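Local coordinates for hyaluronidase-phage associated (Streptococcus pyogenes, PDB 2WB3), which cleaves hyaluronan as a phage-encoded tail-fibre hyaluronate lyase, at the interface of chains A and B. Sequence-based numbering; all coordinates share one arbitrary frame. Chains: chain A/B, Hyaluronidase-phage associated.

Contact 1: the interface of chains A and B. Residues chain A 98, 105-106, 116-118; chain B 95-96, 108, 112-114.
This patch belongs to the triple-stranded beta-helix of the phage hyaluronate lyase family, where A:Phe106 and A:Ile98 of one chain pack on B:Val108, B:Met95 and the loop at B:Gly112 of the next. The branched tip of B:Val108 sits over the A:Phe106 ring, with methyl CG2 3.9 Å from the ring centroid in a CH-pi contact. Its other methyl, CG1, lies against the phenylalanine CB. The two side chains are nearly perpendicular. A:Phe106 has CG anti to the backbone N (chi1 -180°), which carries the ring out from strand 103-108 to meet the valine with one face. A:Phe106 CE1 is 4.0 Å from B:Phe114 CD2, an apolar contact. B:Phe114 in turn takes A:Ser116 CB at its edge, in the ring plane.

A:Ile98 uses both branches. CD1 meets B:Val108 CG1 tip to tip at 3.9 Å. CG2 presses on B:Met95, 3.3 Å from its CB, a close contact. These two side chains run antiparallel alongside each other.

The polar link is the A:Ser116 hydroxyl, whose OG donates to the B:Gly112 carbonyl O at 2.5 Å. The donor stands above the carbonyl plane, 39° out of it. A second, longer hydrogen bond within chain A runs from the same OG to the A:Ala118 carbonyl O at 3.2 Å, in that carbonyl's plane and on a lone pair. The hydroxyl hydrogen is probably shared between the two carbonyls.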
loop_
_atom_site.group_PDB
_atom_site.type_symbol
_atom_site.label_atom_id
_atom_site.label_comp_id
_atom_site.label_asym_id
_atom_site.label_seq_id
_atom_site.Cartn_x
_atom_site.Cartn_y
_atom_site.Cartn_z
ATOM N N ILE A 98 31.875 0.771 -5.602
ATOM C CA ILE A 98 31.825 1.157 -4.174
ATOM C C ILE A 98 32.618 2.427 -3.970
ATOM O O ILE A 98 33.796 2.469 -4.322
ATOM C CB ILE A 98 32.350 0.049 -3.277
ATOM C CG1 ILE A 98 31.431 -1.197 -3.371
ATOM C CG2 ILE A 98 32.528 0.579 -1.823
ATOM C CD1 ILE A 98 32.005 -2.422 -2.650
ATOM N N LYS A 105 36.423 3.466 -4.484
ATOM C CA LYS A 105 37.295 2.692 -3.646
ATOM C C LYS A 105 37.478 1.262 -4.152
ATOM O O LYS A 105 38.529 0.666 -3.998
ATOM C CB LYS A 105 36.717 2.663 -2.227
ATOM C CG LYS A 105 36.578 4.028 -1.585
ATOM C CD LYS A 105 37.927 4.646 -1.497
ATOM C CE LYS A 105 37.986 5.822 -0.540
ATOM N NZ LYS A 105 39.383 6.299 -0.399
ATOM N N PHE A 106 36.431 0.691 -4.730
ATOM C CA PHE A 106 36.489 -0.674 -5.230
ATOM C C PHE A 106 35.438 -0.791 -6.297
ATOM O O PHE A 106 34.344 -0.279 -6.124
ATOM C CB PHE A 106 36.138 -1.658 -4.082
ATOM C CG PHE A 106 36.178 -3.120 -4.485
ATOM C CD1 PHE A 106 37.321 -3.872 -4.298
ATOM C CD2 PHE A 106 35.062 -3.755 -5.003
ATOM C CE1 PHE A 106 37.358 -5.198 -4.671
ATOM C CE2 PHE A 106 35.102 -5.114 -5.387
ATOM C CZ PHE A 106 36.263 -5.822 -5.200
ATOM N N SER A 116 40.834 -2.316 -6.760
ATOM C CA SER A 116 40.775 -2.017 -5.345
ATOM C C SER A 116 41.734 -0.859 -5.092
ATOM O O SER A 116 42.844 -0.881 -5.620
ATOM C CB SER A 116 41.224 -3.224 -4.523
ATOM O OG SER A 116 41.367 -2.889 -3.144
ATOM N N CYS A 117 41.317 0.125 -4.289
ATOM C CA CYS A 117 42.138 1.322 -4.018
ATOM C C CYS A 117 43.186 1.134 -2.901
ATOM O O CYS A 117 43.955 2.068 -2.633
ATOM C CB CYS A 117 41.244 2.493 -3.668
ATOM S SG CYS A 117 41.972 4.163 -3.806
ATOM N N ALA A 118 43.234 -0.039 -2.252
ATOM C CA ALA A 118 44.131 -0.249 -1.102
ATOM C C ALA A 118 44.632 -1.678 -0.958
ATOM O O ALA A 118 44.025 -2.621 -1.464
ATOM C CB ALA A 118 43.468 0.188 0.204
ATOM N N MET B 95 32.110 -1.606 3.437
ATOM C CA MET B 95 31.137 -1.275 2.396
ATOM C C MET B 95 30.338 -2.538 1.926
ATOM O O MET B 95 29.151 -2.447 1.572
ATOM C CB MET B 95 31.867 -0.614 1.226
ATOM C CG MET B 95 32.761 0.586 1.630
ATOM S SD MET B 95 31.843 1.850 2.525
ATOM C CE MET B 95 30.824 2.467 1.244
ATOM N N LEU B 96 31.007 -3.688 1.934
ATOM C CA LEU B 96 30.419 -4.974 1.543
ATOM C C LEU B 96 30.995 -6.006 2.519
ATOM O O LEU B 96 32.234 -6.152 2.647
ATOM C CB LEU B 96 30.749 -5.333 0.064
ATOM C CG LEU B 96 30.483 -6.814 -0.315
ATOM C CD1 LEU B 96 28.985 -7.077 -0.161
ATOM C CD2 LEU B 96 30.989 -7.174 -1.718
ATOM N N VAL B 108 34.808 -5.857 1.691
ATOM C CA VAL B 108 35.448 -4.700 1.109
ATOM C C VAL B 108 35.346 -3.570 2.161
ATOM O O VAL B 108 34.270 -3.203 2.596
ATOM C CB VAL B 108 34.760 -4.284 -0.187
ATOM C CG1 VAL B 108 35.337 -2.947 -0.697
ATOM C CG2 VAL B 108 34.952 -5.378 -1.253
ATOM N N GLY B 112 38.434 0.520 0.468
ATOM C CA GLY B 112 38.436 -0.219 -0.793
ATOM C C GLY B 112 39.330 -1.427 -0.767
ATOM O O GLY B 112 39.392 -2.168 -1.737
ATOM N N ASP B 113 40.015 -1.640 0.350
ATOM C CA ASP B 113 40.722 -2.894 0.560
ATOM C C ASP B 113 39.747 -4.053 0.631
ATOM O O ASP B 113 38.650 -3.923 1.168
ATOM C CB ASP B 113 41.540 -2.835 1.846
ATOM C CG ASP B 113 40.712 -2.475 3.032
ATOM O OD1 ASP B 113 40.144 -1.362 3.049
ATOM O OD2 ASP B 113 40.603 -3.294 3.965
ATOM N N PHE B 114 40.137 -5.204 0.114
ATOM C CA PHE B 114 39.320 -6.402 0.292
ATOM C C PHE B 114 40.074 -7.431 1.132
ATOM O O PHE B 114 41.325 -7.411 1.238
ATOM C CB PHE B 114 38.812 -6.978 -1.054
ATOM C CG PHE B 114 39.892 -7.538 -1.921
ATOM C CD1 PHE B 114 40.266 -8.852 -1.813
ATOM C CD2 PHE B 114 40.523 -6.741 -2.865
ATOM C CE1 PHE B 114 41.288 -9.363 -2.601
ATOM C CE2 PHE B 114 41.511 -7.246 -3.659
ATOM C CZ PHE B 114 41.910 -8.549 -3.514
#

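Contact 2: the interface of chains A and B. Residues chain A 86-91; chain B 67-70, 78.
A:Thr88, in the loop after strand 83-86, meets B:Asp67 in strand 64-69 of the triple-stranded beta-helix, the fold of this phage tail-fibre lyase. The carboxylate takes two bonds from one residue. B:Asp67 OD1 accepts from the A:Thr88 backbone N at 2.8 Å, and OD2 accepts from the threonine hydroxyl OG1 at 3.0 Å. Each oxygen uses its syn lone pair, on the side of the other oxygen. This pairing should fix the rotation of the carboxylate. The threonine OG1 stands between its backbone N and carbonyl carbon (chi1 51°), which brings the hydroxyl to the same carboxylate as the amide.

Next along the strand, A:Ser87 OG donates to the B:Ile68 carbonyl O at 2.6 Å. The donor is tilted 22° from the carbonyl plane. A:Ser89 OG then accepts from the B:Lys70 backbone N at 2.9 Å, and its CB rests against the aliphatic stem of that lysine. A:Asn86 and B:Asp67 form a parallel beta bridge.

Weak bonds within each chain help to place these groups. A:Gly90 N gives one to A:Ser87 OG, and B:Ile68 N gives one to B:Asp67 OD1. Further out, water 1 joins the A:Gly90 carbonyl O, at 2.7 Å, to the backbone N and O of B:Thr78. The A:Thr91 side chain packs by its CB on B:Thr78 CG2, 3.9 Å away, and on B:Ile68 CG2.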
loop_
_atom_site.group_PDB
_atom_site.type_symbol
_atom_site.label_atom_id
_atom_site.label_comp_id
_atom_site.label_asym_id
_atom_site.label_seq_id
_atom_site.Cartn_x
_atom_site.Cartn_y
_atom_site.Cartn_z
ATOM N N ASN A 86 22.867 -9.531 -13.072
ATOM C CA ASN A 86 23.068 -9.875 -14.453
ATOM C C ASN A 86 22.703 -8.686 -15.339
ATOM O O ASN A 86 22.140 -7.710 -14.877
ATOM C CB ASN A 86 22.131 -11.018 -14.789
ATOM C CG ASN A 86 22.375 -11.612 -16.171
ATOM O OD1 ASN A 86 23.489 -11.628 -16.709
ATOM N ND2 ASN A 86 21.331 -12.136 -16.736
ATOM N N SER A 87 23.081 -8.768 -16.606
ATOM C CA SER A 87 22.529 -7.880 -17.596
ATOM C C SER A 87 22.159 -8.766 -18.750
ATOM O O SER A 87 23.021 -9.175 -19.489
ATOM C CB SER A 87 23.569 -6.875 -18.025
ATOM O OG SER A 87 23.046 -6.067 -19.077
ATOM N N THR A 88 20.891 -9.094 -18.883
ATOM C CA THR A 88 20.526 -10.048 -19.930
ATOM C C THR A 88 20.946 -9.485 -21.323
ATOM O O THR A 88 21.559 -10.200 -22.135
ATOM C CB THR A 88 19.043 -10.484 -19.858
ATOM O OG1 THR A 88 18.199 -9.346 -19.800
ATOM C CG2 THR A 88 18.754 -11.288 -18.611
ATOM N N SER A 89 20.729 -8.187 -21.563
ATOM C CA SER A 89 21.172 -7.632 -22.853
ATOM C C SER A 89 22.643 -7.193 -22.931
ATOM O O SER A 89 23.197 -7.095 -24.033
ATOM C CB SER A 89 20.217 -6.553 -23.362
ATOM O OG SER A 89 19.965 -5.563 -22.397
ATOM N N GLY A 90 23.300 -6.983 -21.786
ATOM C CA GLY A 90 24.702 -6.571 -21.748
ATOM C C GLY A 90 24.853 -5.066 -21.409
ATOM O O GLY A 90 24.204 -4.202 -22.045
ATOM N N THR A 91 25.700 -4.756 -20.445
ATOM C CA THR A 91 25.917 -3.369 -20.047
ATOM C C THR A 91 27.378 -2.972 -20.160
ATOM O O THR A 91 28.296 -3.796 -19.964
ATOM C CB THR A 91 25.384 -3.096 -18.608
ATOM O OG1 THR A 91 25.455 -1.669 -18.339
ATOM C CG2 THR A 91 26.190 -3.879 -17.593
ATOM N N ASP B 67 18.629 -7.226 -12.705
ATOM C CA ASP B 67 18.885 -7.259 -14.142
ATOM C C ASP B 67 18.989 -5.846 -14.714
ATOM O O ASP B 67 18.266 -4.960 -14.305
ATOM C CB ASP B 67 17.770 -8.012 -14.848
ATOM C CG ASP B 67 18.172 -8.465 -16.244
ATOM O OD1 ASP B 67 19.329 -8.385 -16.632
ATOM O OD2 ASP B 67 17.306 -8.939 -16.980
ATOM N N ILE B 68 19.890 -5.665 -15.667
ATOM C CA ILE B 68 20.200 -4.350 -16.239
ATOM C C ILE B 68 19.950 -4.525 -17.739
ATOM O O ILE B 68 20.688 -5.271 -18.380
ATOM C CB ILE B 68 21.659 -4.059 -15.985
ATOM C CG1 ILE B 68 21.960 -4.108 -14.473
ATOM C CG2 ILE B 68 22.033 -2.615 -16.463
ATOM C CD1 ILE B 68 23.490 -4.199 -14.181
ATOM N N VAL B 69 18.883 -3.929 -18.271
ATOM C CA VAL B 69 18.476 -4.200 -19.667
ATOM C C VAL B 69 18.386 -2.923 -20.540
ATOM O O VAL B 69 18.227 -1.805 -20.030
ATOM C CB VAL B 69 17.154 -4.981 -19.747
ATOM C CG1 VAL B 69 17.268 -6.335 -19.037
ATOM C CG2 VAL B 69 15.919 -4.182 -19.212
ATOM N N LYS B 70 18.474 -3.104 -21.865
ATOM C CA LYS B 70 18.228 -2.019 -22.830
ATOM C C LYS B 70 16.783 -1.683 -22.915
ATOM O O LYS B 70 15.936 -2.430 -22.443
ATOM C CB LYS B 70 18.699 -2.429 -24.221
ATOM C CG LYS B 70 18.102 -3.738 -24.717
ATOM C CD LYS B 70 18.796 -4.018 -26.091
ATOM C CE LYS B 70 18.381 -5.321 -26.722
ATOM N NZ LYS B 70 16.917 -5.343 -26.605
ATOM N N THR B 78 22.918 -0.289 -22.976
ATOM C CA THR B 78 22.790 0.383 -21.675
ATOM C C THR B 78 24.168 0.471 -21.072
ATOM O O THR B 78 25.058 -0.298 -21.391
ATOM C CB THR B 78 21.812 -0.383 -20.729
ATOM O OG1 THR B 78 21.778 0.261 -19.454
ATOM C CG2 THR B 78 22.287 -1.822 -20.529
HETATM O O HOH W 1 25.031 -2.322 -23.857
#

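Contact 3: the interface of chains A and B. Residues chain A 51, 57-58, 60-61; chain B 38-39.
B:Lys39 lies across the ring of A:Tyr57, in a contact between loops of two chains of the beta-helical tail fibre. One interaction is cation-pi. The lysine NZ sits over the middle of one ring face, 3.7 Å from the centroid. The lysine chain is extended up to CE and then bends at its last torsion (chi4 23°), which turns the amine in over the ring. That torsion is nearly eclipsed, possibly strained or imprecisely modelled.

Apolar contact comes from the stem of the same side chain. B:Lys39 CG is 3.7 Å from A:Tyr57 CE2, and CD lies near CZ and OH. Separately, A:Ala61 CB makes a methyl-to-carbonyl contact with B:Glu38 O.

Hydrogen bonding also centres on these two residues. The lysine NZ donates to the A:Tyr57 backbone O at 3.0 Å, in the carbonyl plane and on a lone pair. The amine thus meets both the ring and the carbonyl of one residue, which would stabilise a positive charge on it.

Water 2 bridges the chains through backbone groups. It is 2.9 Å from A:Tyr57 O and 2.8 Å from B:Lys39 O, and the A:Asn60 backbone N points at it with an angle of 166° at H.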
loop_
_atom_site.group_PDB
_atom_site.type_symbol
_atom_site.label_atom_id
_atom_site.label_comp_id
_atom_site.label_asym_id
_atom_site.label_seq_id
_atom_site.Cartn_x
_atom_site.Cartn_y
_atom_site.Cartn_z
ATOM N N PRO A 51 21.093 7.201 13.457
ATOM C CA PRO A 51 20.077 7.827 14.299
ATOM C C PRO A 51 20.714 8.742 15.382
ATOM O O PRO A 51 19.996 9.464 16.049
ATOM C CB PRO A 51 19.450 6.646 15.043
ATOM C CG PRO A 51 20.479 5.574 15.038
ATOM C CD PRO A 51 21.201 5.744 13.684
ATOM N N TYR A 57 27.921 4.820 16.877
ATOM C CA TYR A 57 26.674 4.313 17.385
ATOM C C TYR A 57 26.032 3.218 16.500
ATOM O O TYR A 57 25.426 2.254 17.028
ATOM C CB TYR A 57 25.697 5.442 17.451
ATOM C CG TYR A 57 24.419 5.111 18.171
ATOM C CD1 TYR A 57 24.384 5.098 19.563
ATOM C CD2 TYR A 57 23.235 4.847 17.475
ATOM C CE1 TYR A 57 23.244 4.828 20.229
ATOM C CE2 TYR A 57 22.068 4.594 18.150
ATOM C CZ TYR A 57 22.081 4.576 19.528
ATOM O OH TYR A 57 20.931 4.333 20.245
ATOM N N ASP A 58 26.141 3.389 15.175
ATOM C CA ASP A 58 25.462 2.500 14.176
ATOM C C ASP A 58 26.435 1.508 13.539
ATOM O O ASP A 58 26.243 1.070 12.382
ATOM C CB ASP A 58 24.792 3.380 13.096
ATOM C CG ASP A 58 25.778 4.309 12.379
ATOM O OD1 ASP A 58 27.012 4.321 12.670
ATOM O OD2 ASP A 58 25.335 4.978 11.435
ATOM N N ASN A 60 26.900 -1.618 13.821
ATOM C CA ASN A 60 26.330 -2.896 13.348
ATOM C C ASN A 60 25.234 -2.732 12.284
ATOM O O ASN A 60 24.668 -3.753 11.833
ATOM C CB ASN A 60 25.726 -3.714 14.493
ATOM C CG ASN A 60 26.753 -4.134 15.532
ATOM O OD1 ASN A 60 26.657 -3.731 16.688
ATOM N ND2 ASN A 60 27.752 -4.858 15.117
ATOM N N ALA A 61 24.907 -1.485 11.913
ATOM C CA ALA A 61 23.767 -1.211 11.052
ATOM C C ALA A 61 24.249 -1.417 9.629
ATOM O O ALA A 61 25.447 -1.465 9.391
ATOM C CB ALA A 61 23.280 0.248 11.213
ATOM N N GLU B 38 18.377 2.884 11.452
ATOM C CA GLU B 38 18.589 1.718 12.333
ATOM C C GLU B 38 19.866 1.814 13.130
ATOM O O GLU B 38 20.922 2.163 12.606
ATOM C CB GLU B 38 18.648 0.455 11.481
ATOM C CG GLU B 38 17.346 0.130 10.766
ATOM C CD GLU B 38 17.051 1.030 9.601
ATOM O OE1 GLU B 38 17.973 1.610 9.029
ATOM O OE2 GLU B 38 15.887 1.147 9.214
ATOM N N LYS B 39 19.821 1.429 14.383
ATOM C CA LYS B 39 21.022 1.388 15.175
ATOM C C LYS B 39 21.748 0.163 14.819
ATOM O O LYS B 39 22.922 0.113 14.754
ATOM C CB LYS B 39 20.711 1.271 16.657
ATOM C CG LYS B 39 21.920 0.995 17.512
ATOM C CD LYS B 39 21.536 0.865 18.953
ATOM C CE LYS B 39 22.711 0.770 19.898
ATOM N NZ LYS B 39 24.040 1.309 19.488
HETATM O O HOH W 2 25.284 -0.488 16.097
#

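The three contacts share no residues but join the same two chains. Contact 1 lies nearer the C-terminal helix, and contacts 2 and 3 flank the fibre on opposite sides. Between C-alpha centres, contact 1 is about 24 Å from contact 2 and about 21 Å from contact 3; contacts 2 and 3 are about 34 Å apart. Contact 2 joins strand 64-69 of chain B to the loop after strand 83-86 of chain A, and contact 3 is made by loop residues. Contact 1 draws mainly on strands 96-100, 103-108 and 114-116. Such spread-out contacts are consistent with chains wound together in a triple-stranded fibre; the deposited assembly holds six copies.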